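Local coordinates for putative mandelate racemase/muconate lactonizing enzyme (Bordetella bronchiseptica, PDB 3DDM), which is a putative member of the mandelate racemase/muconate lactonizing enzyme family, with an enolase-type N-terminal domain joined to a TIM-barrel-like domain, at residues H36-V41 / W58-A63; A17-Y22 / C64-R69; I314-S319 / L335-N340. The protein carries 1 engineered substitution. One frame throughout, in Å; residues are numbered along the deposited sequence.

Contact 1: H36-V41 / W58-A63; sequences HDRPAV and WCNFPA
C59 meets three successive residues of strand 37-41, and its sulfur is the centre of the contact. SG of C59 lies 3.7 Å from both CA and N of A40. V41 closes one side, with its CG2 4.0 Å from SG of C59. P39 closes the other, with its CG 4.1 Å from the same sulfur. The proline ring also rests against the backbone of the loop: CG of P39 is 3.6 Å from O of C59. CB of C59 points towards the strand, and chi1 of 74° sets SG between the backbone N and the carbonyl carbon, against A40. This part is buried. A66 and R69 of helix 65-81 also pack on C59, and V41 touches A66 and A70 of that helix.

The contact is looser towards R38 and N60, which are both partly exposed. NH2 of R38 is 3.6 Å from OD1 of N60. The guanidinium and amide planes are only 12° apart, but the oxygen lies oblique to the guanidinium. The strong partner of R38 is D338, which takes NH1 in a salt bridge. The loop also reaches the second subunit, where F61 packs on T107 of that chain. The chemistry is therefore mainly apolar: a thiol and a proline ring join the loop to the strand, while the arginine charge is directed to D338.

Contact 2: A17-Y22 / C64-R69; sequences AHVFRY and CGAEHR
The three-stranded antiparallel sheet of the N-terminal domain carries helix 65-81 on one face, and R21 and E67 form a salt bridge between its edge strand 14-23 and the first turn of that helix. NH1 of R21 is 2.8 Å from OE1 of E67. The same nitrogen gives a hydrogen bond of 3.0 Å to OE2 of E67, with an N-H...O angle of 160°. OE2 receives it on its syn lone pair. One nitrogen thus faces both carboxylate oxygens, and the guanidinium and carboxylate planes are nearly coplanar. The two side chains cross at about a right angle. OE2 of E67 also lies 3.5 Å from CD of R21. A bend at chi2 (70°) places CD of E67, which is 3.3 Å from NH1 of R21.

The N-terminal domain is of the kind that enolase-superfamily proteins carry beside their barrel. Strand 17-22 and helix 65-69 run nearly antiparallel, at 172°, with their axes 8.6 Å apart. The side chain of V19 points towards the helix: its CG1 is 3.9 Å from CB of A66. V19 also packs on A70. NE of R21 makes a second salt bridge, to OD2 of D37, so two carboxylates hold the guanidinium. Within the helix, NH1 of R69 bonds to O of G65 at 3.1 Å, from above the carbonyl plane. NH2 of R69 makes a salt bridge to E109 of the second subunit.

Contact 3: I314-S319 / L335-N340; sequences IGLQAS and LGVDAN. Engineered in segment 335-340: G336 (natural residue Glu).
L316 and L335 bring their methyl groups together between helix 313-325 and strand 334-338, and these two residues bury the most surface here. CD1 of L316 lies 3.4 Å from CD1 of L335. The two side chains cross obliquely. CG of L316 is anti to the backbone N (chi1 -180°). Its two methyls meet different partners. CD1 also approaches the strand backbone, 3.9 Å from O of G336, while CD2 meets CG1 of V337 at 3.9 Å. The side chains of L316 and V337 cross at about a right angle. G336 is an engineered residue, Glu in the natural sequence, and takes part through this carbonyl.

S319 ranks next in buried surface, and it sits one helical turn on. It meets L335 through carbon: CB of S319 is 3.8 Å from CD2 of L335. OG of S319 gives a hydrogen bond of 3.0 Å to O of G315 in its own helix. That oxygen also accepts a bond from the amide N of S319, and the two donors reach it from opposite faces of its plane.

Helix 314-319 and strand 335-338 run nearly antiparallel, at 164°, as successive elements of a beta-alpha-beta unit in the TIM-barrel-like domain. Strand 304-309 completes the unit and pairs in parallel with 334-338. Its Y309 packs on L316 and S319, and its P307 on L335. R345 of helix 343-346 touches both L316 and V337.

In the fold
Contacts 1 and 2 belong to the N-terminal domain, and contact 3 to the barrel domain. The centres of contacts 1 and 2 are 7 Å apart. Their strands 37-46 and 14-23 are neighbours in one sheet, where R38 O lies 2.9 Å from Y22 N, a probable hydrogen bond. The loop of contact 1 runs directly into the helix of contact 2, and both touch the second subunit. Contact 3 lies 14 Å from contact 1, centre to centre. The salt bridge from R38 NH1 to D338 OD2, 2.7 Å, ties these two together across the domains. Contacts 2 and 3 do not touch; their nearest atoms are about 8 Å apart.

Contact 1: H36-V41 / W58-A63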
ATOM      1  N   HIS A  36     -18.685   8.567  -8.207  1.00 71.14           N
ATOM      2  CA  HIS A  36     -18.491   9.624  -9.200  1.00 71.98           C
ATOM      3  C   HIS A  36     -18.353   9.006 -10.588  1.00 70.28           C
ATOM      4  O   HIS A  36     -18.896   9.514 -11.571  1.00 70.42           O
ATOM      5  CB  HIS A  36     -17.228  10.426  -8.885  1.00 76.55           C
ATOM      6  CG  HIS A  36     -17.125  10.860  -7.457  1.00 82.19           C
ATOM      7  ND1 HIS A  36     -17.163   9.970  -6.403  1.00 84.45           N
ATOM      8  CD2 HIS A  36     -16.957  12.087  -6.907  1.00 83.50           C
ATOM      9  CE1 HIS A  36     -17.025  10.631  -5.267  1.00 85.62           C
ATOM     10  NE2 HIS A  36     -16.898  11.916  -5.544  1.00 85.51           N
ATOM     11  N   ASP A  37     -17.602   7.912 -10.659  1.00 67.62           N
ATOM     12  CA  ASP A  37     -17.382   7.190 -11.907  1.00 63.56           C
ATOM     13  C   ASP A  37     -16.816   5.803 -11.602  1.00 59.79           C
ATOM     14  O   ASP A  37     -16.130   5.605 -10.598  1.00 58.63           O
ATOM     15  CB  ASP A  37     -16.416   7.955 -12.811  1.00 64.95           C
ATOM     16  CG  ASP A  37     -15.060   8.161 -12.170  1.00 68.70           C
ATOM     17  OD1 ASP A  37     -14.969   8.969 -11.219  1.00 71.33           O
ATOM     18  OD2 ASP A  37     -14.087   7.506 -12.609  1.00 70.53           O
ATOM     19  N   ARG A  38     -17.123   4.846 -12.473  1.00 55.96           N
ATOM     20  CA  ARG A  38     -16.660   3.473 -12.323  1.00 52.14           C
ATOM     21  C   ARG A  38     -15.343   3.337 -13.077  1.00 48.64           C
ATOM     22  O   ARG A  38     -15.295   3.530 -14.288  1.00 47.15           O
ATOM     23  CB  ARG A  38     -17.701   2.516 -12.899  1.00 53.78           C
ATOM     24  CG  ARG A  38     -19.120   2.794 -12.402  1.00 58.52           C
ATOM     25  CD  ARG A  38     -19.663   1.666 -11.540  1.00 62.05           C
ATOM     26  NE  ARG A  38     -18.841   1.435 -10.360  1.00 63.99           N
ATOM     27  CZ  ARG A  38     -18.787   0.280  -9.704  1.00 66.46           C
ATOM     28  NH1 ARG A  38     -19.507  -0.757 -10.111  1.00 65.29           N
ATOM     29  NH2 ARG A  38     -18.003   0.161  -8.640  1.00 70.28           N
ATOM     30  N   PRO A  39     -14.252   3.014 -12.365  1.00 45.86           N
ATOM     31  CA  PRO A  39     -12.934   2.862 -12.984  1.00 43.91           C
ATOM     32  C   PRO A  39     -12.635   1.430 -13.396  1.00 41.37           C
ATOM     33  O   PRO A  39     -13.329   0.506 -13.001  1.00 41.85           O
ATOM     34  CB  PRO A  39     -12.000   3.336 -11.885  1.00 43.46           C
ATOM     35  CG  PRO A  39     -12.644   2.737 -10.676  1.00 44.74           C
ATOM     36  CD  PRO A  39     -14.140   2.981 -10.895  1.00 45.01           C
ATOM     37  N   ALA A  40     -11.590   1.252 -14.191  1.00 40.21           N
ATOM     38  CA  ALA A  40     -11.188  -0.076 -14.634  1.00 39.02           C
ATOM     39  C   ALA A  40      -9.786  -0.053 -15.249  1.00 39.02           C
ATOM     40  O   ALA A  40      -9.374   0.939 -15.853  1.00 38.69           O
ATOM     41  CB  ALA A  40     -12.183  -0.609 -15.641  1.00 34.87           C
ATOM     42  N   VAL A  41      -9.044  -1.138 -15.066  1.00 39.23           N
ATOM     43  CA  VAL A  41      -7.709  -1.245 -15.645  1.00 38.51           C
ATOM     44  C   VAL A  41      -7.612  -2.618 -16.285  1.00 39.51           C
ATOM     45  O   VAL A  41      -7.594  -3.638 -15.594  1.00 38.77           O
ATOM     46  CB  VAL A  41      -6.589  -1.105 -14.589  1.00 37.44           C
ATOM     47  CG1 VAL A  41      -5.236  -1.285 -15.251  1.00 36.80           C
ATOM     48  CG2 VAL A  41      -6.649   0.255 -13.942  1.00 37.08           C
ATOM     49  N   TRP A  58      -7.746  -5.211 -10.170  1.00 39.25           N
ATOM     50  CA  TRP A  58      -8.688  -4.627  -9.224  1.00 38.83           C
ATOM     51  C   TRP A  58      -8.315  -3.169  -8.974  1.00 40.84           C
ATOM     52  O   TRP A  58      -7.127  -2.836  -8.810  1.00 41.42           O
ATOM     53  CB  TRP A  58      -8.639  -5.386  -7.902  1.00 37.65           C
ATOM     54  CG  TRP A  58      -9.639  -4.895  -6.900  1.00 38.31           C
ATOM     55  CD1 TRP A  58     -10.948  -5.282  -6.788  1.00 38.58           C
ATOM     56  CD2 TRP A  58      -9.430  -3.892  -5.897  1.00 36.73           C
ATOM     57  NE1 TRP A  58     -11.565  -4.581  -5.780  1.00 38.72           N
ATOM     58  CE2 TRP A  58     -10.658  -3.722  -5.215  1.00 37.55           C
ATOM     59  CE3 TRP A  58      -8.326  -3.118  -5.511  1.00 34.65           C
ATOM     60  CZ2 TRP A  58     -10.812  -2.809  -4.163  1.00 35.50           C
ATOM     61  CZ3 TRP A  58      -8.479  -2.210  -4.471  1.00 34.50           C
ATOM     62  CH2 TRP A  58      -9.715  -2.065  -3.807  1.00 34.84           C
ATOM     63  N   CYS A  59      -9.313  -2.292  -8.935  1.00 40.57           N
ATOM     64  CA  CYS A  59      -9.012  -0.890  -8.692  1.00 42.18           C
ATOM     65  C   CYS A  59     -10.205  -0.071  -8.232  1.00 42.92           C
ATOM     66  O   CYS A  59     -10.282   1.123  -8.515  1.00 45.28           O
ATOM     67  CB  CYS A  59      -8.418  -0.254  -9.955  1.00 40.43           C
ATOM     68  SG  CYS A  59      -9.620   0.051 -11.278  1.00 43.99           S
ATOM     69  N   ASN A  60     -11.135  -0.683  -7.516  1.00 44.35           N
ATOM     70  CA  ASN A  60     -12.295   0.086  -7.079  1.00 46.89           C
ATOM     71  C   ASN A  60     -11.928   1.216  -6.133  1.00 46.23           C
ATOM     72  O   ASN A  60     -12.429   2.323  -6.276  1.00 46.54           O
ATOM     73  CB  ASN A  60     -13.347  -0.824  -6.441  1.00 49.13           C
ATOM     74  CG  ASN A  60     -14.106  -1.636  -7.475  1.00 52.05           C
ATOM     75  OD1 ASN A  60     -14.637  -1.086  -8.441  1.00 52.35           O
ATOM     76  ND2 ASN A  60     -14.159  -2.949  -7.277  1.00 54.23           N
ATOM     77  N   PHE A  61     -11.047   0.945  -5.177  1.00 46.68           N
ATOM     78  CA  PHE A  61     -10.623   1.966  -4.230  1.00 47.91           C
ATOM     79  C   PHE A  61      -9.101   2.073  -4.181  1.00 48.53           C
ATOM     80  O   PHE A  61      -8.394   1.089  -4.409  1.00 49.30           O
ATOM     81  CB  PHE A  61     -11.149   1.659  -2.821  1.00 48.80           C
ATOM     82  CG  PHE A  61     -12.628   1.417  -2.758  1.00 49.86           C
ATOM     83  CD1 PHE A  61     -13.135   0.117  -2.754  1.00 50.34           C
ATOM     84  CD2 PHE A  61     -13.520   2.486  -2.709  1.00 50.38           C
ATOM     85  CE1 PHE A  61     -14.516  -0.119  -2.701  1.00 50.10           C
ATOM     86  CE2 PHE A  61     -14.905   2.265  -2.656  1.00 51.56           C
ATOM     87  CZ  PHE A  61     -15.403   0.959  -2.653  1.00 50.63           C
ATOM     88  N   PRO A  62      -8.576   3.286  -3.931  1.00 49.09           N
ATOM     89  CA  PRO A  62      -9.375   4.498  -3.716  1.00 49.26           C
ATOM     90  C   PRO A  62      -9.914   4.917  -5.082  1.00 49.58           C
ATOM     91  O   PRO A  62      -9.522   4.335  -6.090  1.00 49.22           O
ATOM     92  CB  PRO A  62      -8.352   5.486  -3.155  1.00 47.95           C
ATOM     93  CG  PRO A  62      -7.094   5.082  -3.865  1.00 49.61           C
ATOM     94  CD  PRO A  62      -7.139   3.569  -3.757  1.00 49.05           C
ATOM     95  N   ALA A  63     -10.799   5.908  -5.131  1.00 49.80           N
ATOM     96  CA  ALA A  63     -11.347   6.341  -6.415  1.00 48.78           C
ATOM     97  C   ALA A  63     -10.257   6.753  -7.411  1.00 48.98           C
ATOM     98  O   ALA A  63     -10.415   6.563  -8.615  1.00 49.26           O
ATOM     99  CB  ALA A  63     -12.319   7.483  -6.211  1.00 47.85           C
TER

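Contact 2: A17-Y22 / C64-R69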
ATOM      1  N   ALA A  17      -1.266  -1.551 -20.331  1.00 50.86           N
ATOM      2  CA  ALA A  17      -2.379  -1.364 -19.413  1.00 49.12           C
ATOM      3  C   ALA A  17      -3.250  -0.231 -19.929  1.00 47.19           C
ATOM      4  O   ALA A  17      -2.740   0.801 -20.354  1.00 46.31           O
ATOM      5  CB  ALA A  17      -1.860  -1.030 -18.030  1.00 50.39           C
ATOM      6  N   HIS A  18      -4.565  -0.428 -19.909  1.00 45.04           N
ATOM      7  CA  HIS A  18      -5.484   0.600 -20.373  1.00 43.51           C
ATOM      8  C   HIS A  18      -6.433   0.954 -19.256  1.00 43.80           C
ATOM      9  O   HIS A  18      -7.012   0.071 -18.618  1.00 45.34           O
ATOM     10  CB  HIS A  18      -6.282   0.109 -21.577  1.00 44.36           C
ATOM     11  CG  HIS A  18      -5.438  -0.532 -22.629  1.00 44.54           C
ATOM     12  ND1 HIS A  18      -5.238  -1.894 -22.692  1.00 43.93           N
ATOM     13  CD2 HIS A  18      -4.683   0.006 -23.614  1.00 44.28           C
ATOM     14  CE1 HIS A  18      -4.397  -2.169 -23.670  1.00 43.60           C
ATOM     15  NE2 HIS A  18      -4.043  -1.034 -24.245  1.00 45.39           N
ATOM     16  N   VAL A  19      -6.593   2.249 -19.016  1.00 42.18           N
ATOM     17  CA  VAL A  19      -7.482   2.713 -17.964  1.00 42.02           C
ATOM     18  C   VAL A  19      -8.768   3.277 -18.554  1.00 41.80           C
ATOM     19  O   VAL A  19      -8.756   3.904 -19.608  1.00 42.05           O
ATOM     20  CB  VAL A  19      -6.816   3.806 -17.112  1.00 41.02           C
ATOM     21  CG1 VAL A  19      -7.738   4.197 -15.970  1.00 41.89           C
ATOM     22  CG2 VAL A  19      -5.474   3.315 -16.588  1.00 40.18           C
ATOM     23  N   PHE A  20      -9.878   3.032 -17.866  1.00 42.11           N
ATOM     24  CA  PHE A  20     -11.184   3.510 -18.292  1.00 40.41           C
ATOM     25  C   PHE A  20     -11.926   4.036 -17.089  1.00 41.09           C
ATOM     26  O   PHE A  20     -11.803   3.492 -15.990  1.00 41.62           O
ATOM     27  CB  PHE A  20     -11.998   2.386 -18.924  1.00 39.41           C
ATOM     28  CG  PHE A  20     -11.410   1.864 -20.186  1.00 40.10           C
ATOM     29  CD1 PHE A  20     -10.549   0.775 -20.169  1.00 41.09           C
ATOM     30  CD2 PHE A  20     -11.673   2.493 -21.394  1.00 40.03           C
ATOM     31  CE1 PHE A  20      -9.955   0.316 -21.341  1.00 40.57           C
ATOM     32  CE2 PHE A  20     -11.084   2.045 -22.570  1.00 41.11           C
ATOM     33  CZ  PHE A  20     -10.221   0.952 -22.544  1.00 40.63           C
ATOM     34  N   ARG A  21     -12.679   5.108 -17.292  1.00 41.38           N
ATOM     35  CA  ARG A  21     -13.457   5.688 -16.215  1.00 44.47           C
ATOM     36  C   ARG A  21     -14.796   6.073 -16.806  1.00 46.23           C
ATOM     37  O   ARG A  21     -14.901   7.031 -17.567  1.00 46.09           O
ATOM     38  CB  ARG A  21     -12.747   6.911 -15.619  1.00 44.20           C
ATOM     39  CG  ARG A  21     -11.273   6.670 -15.317  1.00 45.87           C
ATOM     40  CD  ARG A  21     -10.711   7.665 -14.312  1.00 47.21           C
ATOM     41  NE  ARG A  21     -11.257   7.411 -12.986  1.00 48.96           N
ATOM     42  CZ  ARG A  21     -10.534   7.120 -11.908  1.00 48.72           C
ATOM     43  NH1 ARG A  21      -9.211   7.048 -11.969  1.00 45.19           N
ATOM     44  NH2 ARG A  21     -11.153   6.875 -10.766  1.00 50.44           N
ATOM     45  N   TYR A  22     -15.814   5.289 -16.476  1.00 49.89           N
ATOM     46  CA  TYR A  22     -17.157   5.541 -16.963  1.00 52.52           C
ATOM     47  C   TYR A  22     -17.865   6.486 -16.005  1.00 54.31           C
ATOM     48  O   TYR A  22     -18.093   6.144 -14.843  1.00 54.49           O
ATOM     49  CB  TYR A  22     -17.951   4.245 -17.049  1.00 52.74           C
ATOM     50  CG  TYR A  22     -19.257   4.449 -17.762  1.00 55.45           C
ATOM     51  CD1 TYR A  22     -19.319   4.432 -19.156  1.00 55.67           C
ATOM     52  CD2 TYR A  22     -20.426   4.717 -17.050  1.00 56.17           C
ATOM     53  CE1 TYR A  22     -20.511   4.676 -19.825  1.00 57.32           C
ATOM     54  CE2 TYR A  22     -21.625   4.966 -17.708  1.00 57.56           C
ATOM     55  CZ  TYR A  22     -21.658   4.941 -19.095  1.00 58.98           C
ATOM     56  OH  TYR A  22     -22.845   5.167 -19.748  1.00 62.04           O
ATOM     57  N   CYS A  64      -9.143   7.283  -6.913  1.00 47.13           N
ATOM     58  CA  CYS A  64      -8.049   7.727  -7.786  1.00 46.53           C
ATOM     59  C   CYS A  64      -6.955   6.688  -8.075  1.00 45.36           C
ATOM     60  O   CYS A  64      -6.008   6.967  -8.817  1.00 47.33           O
ATOM     61  CB  CYS A  64      -7.375   8.940  -7.163  1.00 45.23           C
ATOM     62  SG  CYS A  64      -6.501   8.485  -5.653  1.00 48.85           S
ATOM     63  N   GLY A  65      -7.080   5.498  -7.497  1.00 43.22           N
ATOM     64  CA  GLY A  65      -6.058   4.478  -7.672  1.00 40.54           C
ATOM     65  C   GLY A  65      -5.812   3.769  -8.992  1.00 39.25           C
ATOM     66  O   GLY A  65      -4.790   3.108  -9.118  1.00 40.57           O
ATOM     67  N   ALA A  66      -6.703   3.903  -9.973  1.00 39.73           N
ATOM     68  CA  ALA A  66      -6.553   3.199 -11.258  1.00 38.37           C
ATOM     69  C   ALA A  66      -5.311   3.527 -12.088  1.00 38.27           C
ATOM     70  O   ALA A  66      -4.647   2.630 -12.598  1.00 38.06           O
ATOM     71  CB  ALA A  66      -7.806   3.393 -12.109  1.00 36.91           C
ATOM     72  N   GLU A  67      -4.997   4.808 -12.234  1.00 39.71           N
ATOM     73  CA  GLU A  67      -3.833   5.218 -13.015  1.00 39.15           C
ATOM     74  C   GLU A  67      -2.527   4.668 -12.424  1.00 39.33           C
ATOM     75  O   GLU A  67      -1.664   4.149 -13.141  1.00 38.86           O
ATOM     76  CB  GLU A  67      -3.760   6.748 -13.086  1.00 39.15           C
ATOM     77  CG  GLU A  67      -4.822   7.433 -13.968  1.00 41.88           C
ATOM     78  CD  GLU A  67      -6.239   7.378 -13.402  1.00 44.29           C
ATOM     79  OE1 GLU A  67      -6.386   7.111 -12.186  1.00 47.54           O
ATOM     80  OE2 GLU A  67      -7.207   7.620 -14.170  1.00 44.28           O
ATOM     81  N   HIS A  68      -2.388   4.781 -11.109  1.00 37.97           N
ATOM     82  CA  HIS A  68      -1.190   4.304 -10.441  1.00 36.58           C
ATOM     83  C   HIS A  68      -0.961   2.818 -10.725  1.00 37.55           C
ATOM     84  O   HIS A  68       0.165   2.379 -10.973  1.00 36.53           O
ATOM     85  CB  HIS A  68      -1.313   4.526  -8.930  1.00 35.92           C
ATOM     86  CG  HIS A  68      -0.110   4.086  -8.159  1.00 35.71           C
ATOM     87  ND1 HIS A  68       1.149   4.604  -8.387  1.00 36.46           N
ATOM     88  CD2 HIS A  68       0.035   3.153  -7.189  1.00 34.88           C
ATOM     89  CE1 HIS A  68       2.018   4.007  -7.591  1.00 34.54           C
ATOM     90  NE2 HIS A  68       1.369   3.122  -6.855  1.00 35.04           N
ATOM     91  N   ARG A  69      -2.041   2.046 -10.684  1.00 37.62           N
ATOM     92  CA  ARG A  69      -1.956   0.616 -10.908  1.00 37.49           C
ATOM     93  C   ARG A  69      -1.547   0.281 -12.330  1.00 37.82           C
ATOM     94  O   ARG A  69      -0.763  -0.640 -12.553  1.00 37.38           O
ATOM     95  CB  ARG A  69      -3.284  -0.027 -10.536  1.00 36.90           C
ATOM     96  CG  ARG A  69      -3.506  -0.013  -9.032  1.00 36.04           C
ATOM     97  CD  ARG A  69      -4.949  -0.291  -8.641  1.00 36.85           C
ATOM     98  NE  ARG A  69      -5.041  -0.598  -7.220  1.00 36.66           N
ATOM     99  CZ  ARG A  69      -4.715   0.245  -6.248  1.00 37.37           C
ATOM    100  NH1 ARG A  69      -4.276   1.466  -6.533  1.00 37.61           N
ATOM    101  NH2 ARG A  69      -4.808  -0.143  -4.984  1.00 38.48           N
TER

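Contact 3: I314-S319 / L335-N340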
ATOM      1  N   ILE A 314     -14.080  -8.109 -17.550  1.00 35.42           N
ATOM      2  CA  ILE A 314     -12.977  -9.058 -17.658  1.00 35.24           C
ATOM      3  C   ILE A 314     -12.736  -9.802 -16.349  1.00 35.77           C
ATOM      4  O   ILE A 314     -12.641 -11.032 -16.329  1.00 36.04           O
ATOM      5  CB  ILE A 314     -11.676  -8.343 -18.094  1.00 35.51           C
ATOM      6  CG1 ILE A 314     -11.873  -7.726 -19.482  1.00 38.12           C
ATOM      7  CG2 ILE A 314     -10.517  -9.328 -18.148  1.00 34.20           C
ATOM      8  CD1 ILE A 314     -12.161  -8.743 -20.570  1.00 36.88           C
ATOM      9  N   GLY A 315     -12.649  -9.051 -15.255  1.00 35.57           N
ATOM     10  CA  GLY A 315     -12.411  -9.655 -13.960  1.00 33.16           C
ATOM     11  C   GLY A 315     -13.554 -10.549 -13.552  1.00 33.39           C
ATOM     12  O   GLY A 315     -13.345 -11.593 -12.941  1.00 34.44           O
ATOM     13  N   LEU A 316     -14.772 -10.139 -13.884  1.00 34.39           N
ATOM     14  CA  LEU A 316     -15.948 -10.934 -13.546  1.00 35.54           C
ATOM     15  C   LEU A 316     -15.934 -12.262 -14.304  1.00 36.55           C
ATOM     16  O   LEU A 316     -16.209 -13.312 -13.721  1.00 35.53           O
ATOM     17  CB  LEU A 316     -17.240 -10.170 -13.875  1.00 34.26           C
ATOM     18  CG  LEU A 316     -18.504 -10.965 -13.529  1.00 33.14           C
ATOM     19  CD1 LEU A 316     -18.484 -11.315 -12.053  1.00 33.71           C
ATOM     20  CD2 LEU A 316     -19.749 -10.159 -13.875  1.00 34.62           C
ATOM     21  N   GLN A 317     -15.627 -12.208 -15.602  1.00 37.37           N
ATOM     22  CA  GLN A 317     -15.568 -13.417 -16.416  1.00 39.10           C
ATOM     23  C   GLN A 317     -14.486 -14.331 -15.841  1.00 40.87           C
ATOM     24  O   GLN A 317     -14.679 -15.546 -15.738  1.00 42.93           O
ATOM     25  CB  GLN A 317     -15.263 -13.074 -17.885  1.00 39.25           C
ATOM     26  CG  GLN A 317     -16.423 -12.382 -18.653  1.00 39.85           C
ATOM     27  CD  GLN A 317     -17.457 -13.361 -19.238  1.00 40.28           C
ATOM     28  OE1 GLN A 317     -18.667 -13.107 -19.199  1.00 36.13           O
ATOM     29  NE2 GLN A 317     -16.976 -14.470 -19.799  1.00 38.63           N
ATOM     30  N   ALA A 318     -13.359 -13.743 -15.441  1.00 40.45           N
ATOM     31  CA  ALA A 318     -12.259 -14.512 -14.870  1.00 40.30           C
ATOM     32  C   ALA A 318     -12.715 -15.257 -13.622  1.00 40.65           C
ATOM     33  O   ALA A 318     -12.308 -16.397 -13.386  1.00 41.94           O
ATOM     34  CB  ALA A 318     -11.092 -13.597 -14.529  1.00 39.64           C
ATOM     35  N   SER A 319     -13.563 -14.610 -12.826  1.00 40.02           N
ATOM     36  CA  SER A 319     -14.078 -15.219 -11.602  1.00 40.18           C
ATOM     37  C   SER A 319     -15.071 -16.333 -11.896  1.00 41.15           C
ATOM     38  O   SER A 319     -15.094 -17.353 -11.201  1.00 42.11           O
ATOM     39  CB  SER A 319     -14.743 -14.162 -10.723  1.00 38.42           C
ATOM     40  OG  SER A 319     -13.811 -13.146 -10.400  1.00 39.17           O
ATOM     41  N   LEU A 335     -21.276 -17.028  -7.574  1.00 47.08           N
ATOM     42  CA  LEU A 335     -20.480 -15.905  -8.047  1.00 45.70           C
ATOM     43  C   LEU A 335     -21.318 -14.651  -7.861  1.00 46.26           C
ATOM     44  O   LEU A 335     -22.467 -14.598  -8.300  1.00 47.60           O
ATOM     45  CB  LEU A 335     -20.123 -16.118  -9.519  1.00 46.47           C
ATOM     46  CG  LEU A 335     -19.254 -15.126 -10.308  1.00 46.45           C
ATOM     47  CD1 LEU A 335     -20.130 -14.148 -11.031  1.00 46.75           C
ATOM     48  CD2 LEU A 335     -18.276 -14.421  -9.391  1.00 46.48           C
ATOM     49  N   GLY A 336     -20.750 -13.654  -7.182  1.00 46.33           N
ATOM     50  CA  GLY A 336     -21.462 -12.413  -6.929  1.00 43.38           C
ATOM     51  C   GLY A 336     -21.266 -11.407  -8.040  1.00 43.31           C
ATOM     52  O   GLY A 336     -20.145 -11.168  -8.488  1.00 43.48           O
ATOM     53  N   VAL A 337     -22.362 -10.814  -8.490  1.00 42.15           N
ATOM     54  CA  VAL A 337     -22.317  -9.831  -9.562  1.00 41.32           C
ATOM     55  C   VAL A 337     -22.828  -8.498  -9.027  1.00 43.01           C
ATOM     56  O   VAL A 337     -23.857  -8.455  -8.338  1.00 42.78           O
ATOM     57  CB  VAL A 337     -23.204 -10.278 -10.758  1.00 41.08           C
ATOM     58  CG1 VAL A 337     -23.028  -9.330 -11.933  1.00 38.57           C
ATOM     59  CG2 VAL A 337     -22.852 -11.702 -11.161  1.00 39.62           C
ATOM     60  N   ASP A 338     -22.101  -7.423  -9.336  1.00 43.41           N
ATOM     61  CA  ASP A 338     -22.471  -6.071  -8.909  1.00 43.94           C
ATOM     62  C   ASP A 338     -23.934  -5.784  -9.260  1.00 42.54           C
ATOM     63  O   ASP A 338     -24.337  -5.907 -10.413  1.00 40.93           O
ATOM     64  CB  ASP A 338     -21.580  -5.047  -9.613  1.00 47.89           C
ATOM     65  CG  ASP A 338     -21.574  -3.697  -8.920  1.00 49.72           C
ATOM     66  OD1 ASP A 338     -22.581  -3.345  -8.263  1.00 49.74           O
ATOM     67  OD2 ASP A 338     -20.553  -2.985  -9.045  1.00 51.42           O
ATOM     68  N   ALA A 339     -24.723  -5.382  -8.274  1.00 43.03           N
ATOM     69  CA  ALA A 339     -26.138  -5.113  -8.510  1.00 45.80           C
ATOM     70  C   ALA A 339     -26.409  -3.817  -9.269  1.00 47.98           C
ATOM     71  O   ALA A 339     -27.407  -3.712  -9.983  1.00 49.74           O
ATOM     72  CB  ALA A 339     -26.892  -5.104  -7.181  1.00 44.49           C
ATOM     73  N   ASN A 340     -25.516  -2.842  -9.117  1.00 50.62           N
ATOM     74  CA  ASN A 340     -25.654  -1.533  -9.753  1.00 51.95           C
ATOM     75  C   ASN A 340     -25.217  -1.501 -11.203  1.00 51.85           C
ATOM     76  O   ASN A 340     -24.430  -2.330 -11.632  1.00 52.86           O
ATOM     77  CB  ASN A 340     -24.871  -0.491  -8.956  1.00 54.84           C
ATOM     78  CG  ASN A 340     -25.313  -0.432  -7.499  1.00 59.31           C
ATOM     79  OD1 ASN A 340     -24.973  -1.309  -6.701  1.00 60.46           O
ATOM     80  ND2 ASN A 340     -26.094   0.593  -7.153  1.00 60.05           N
TER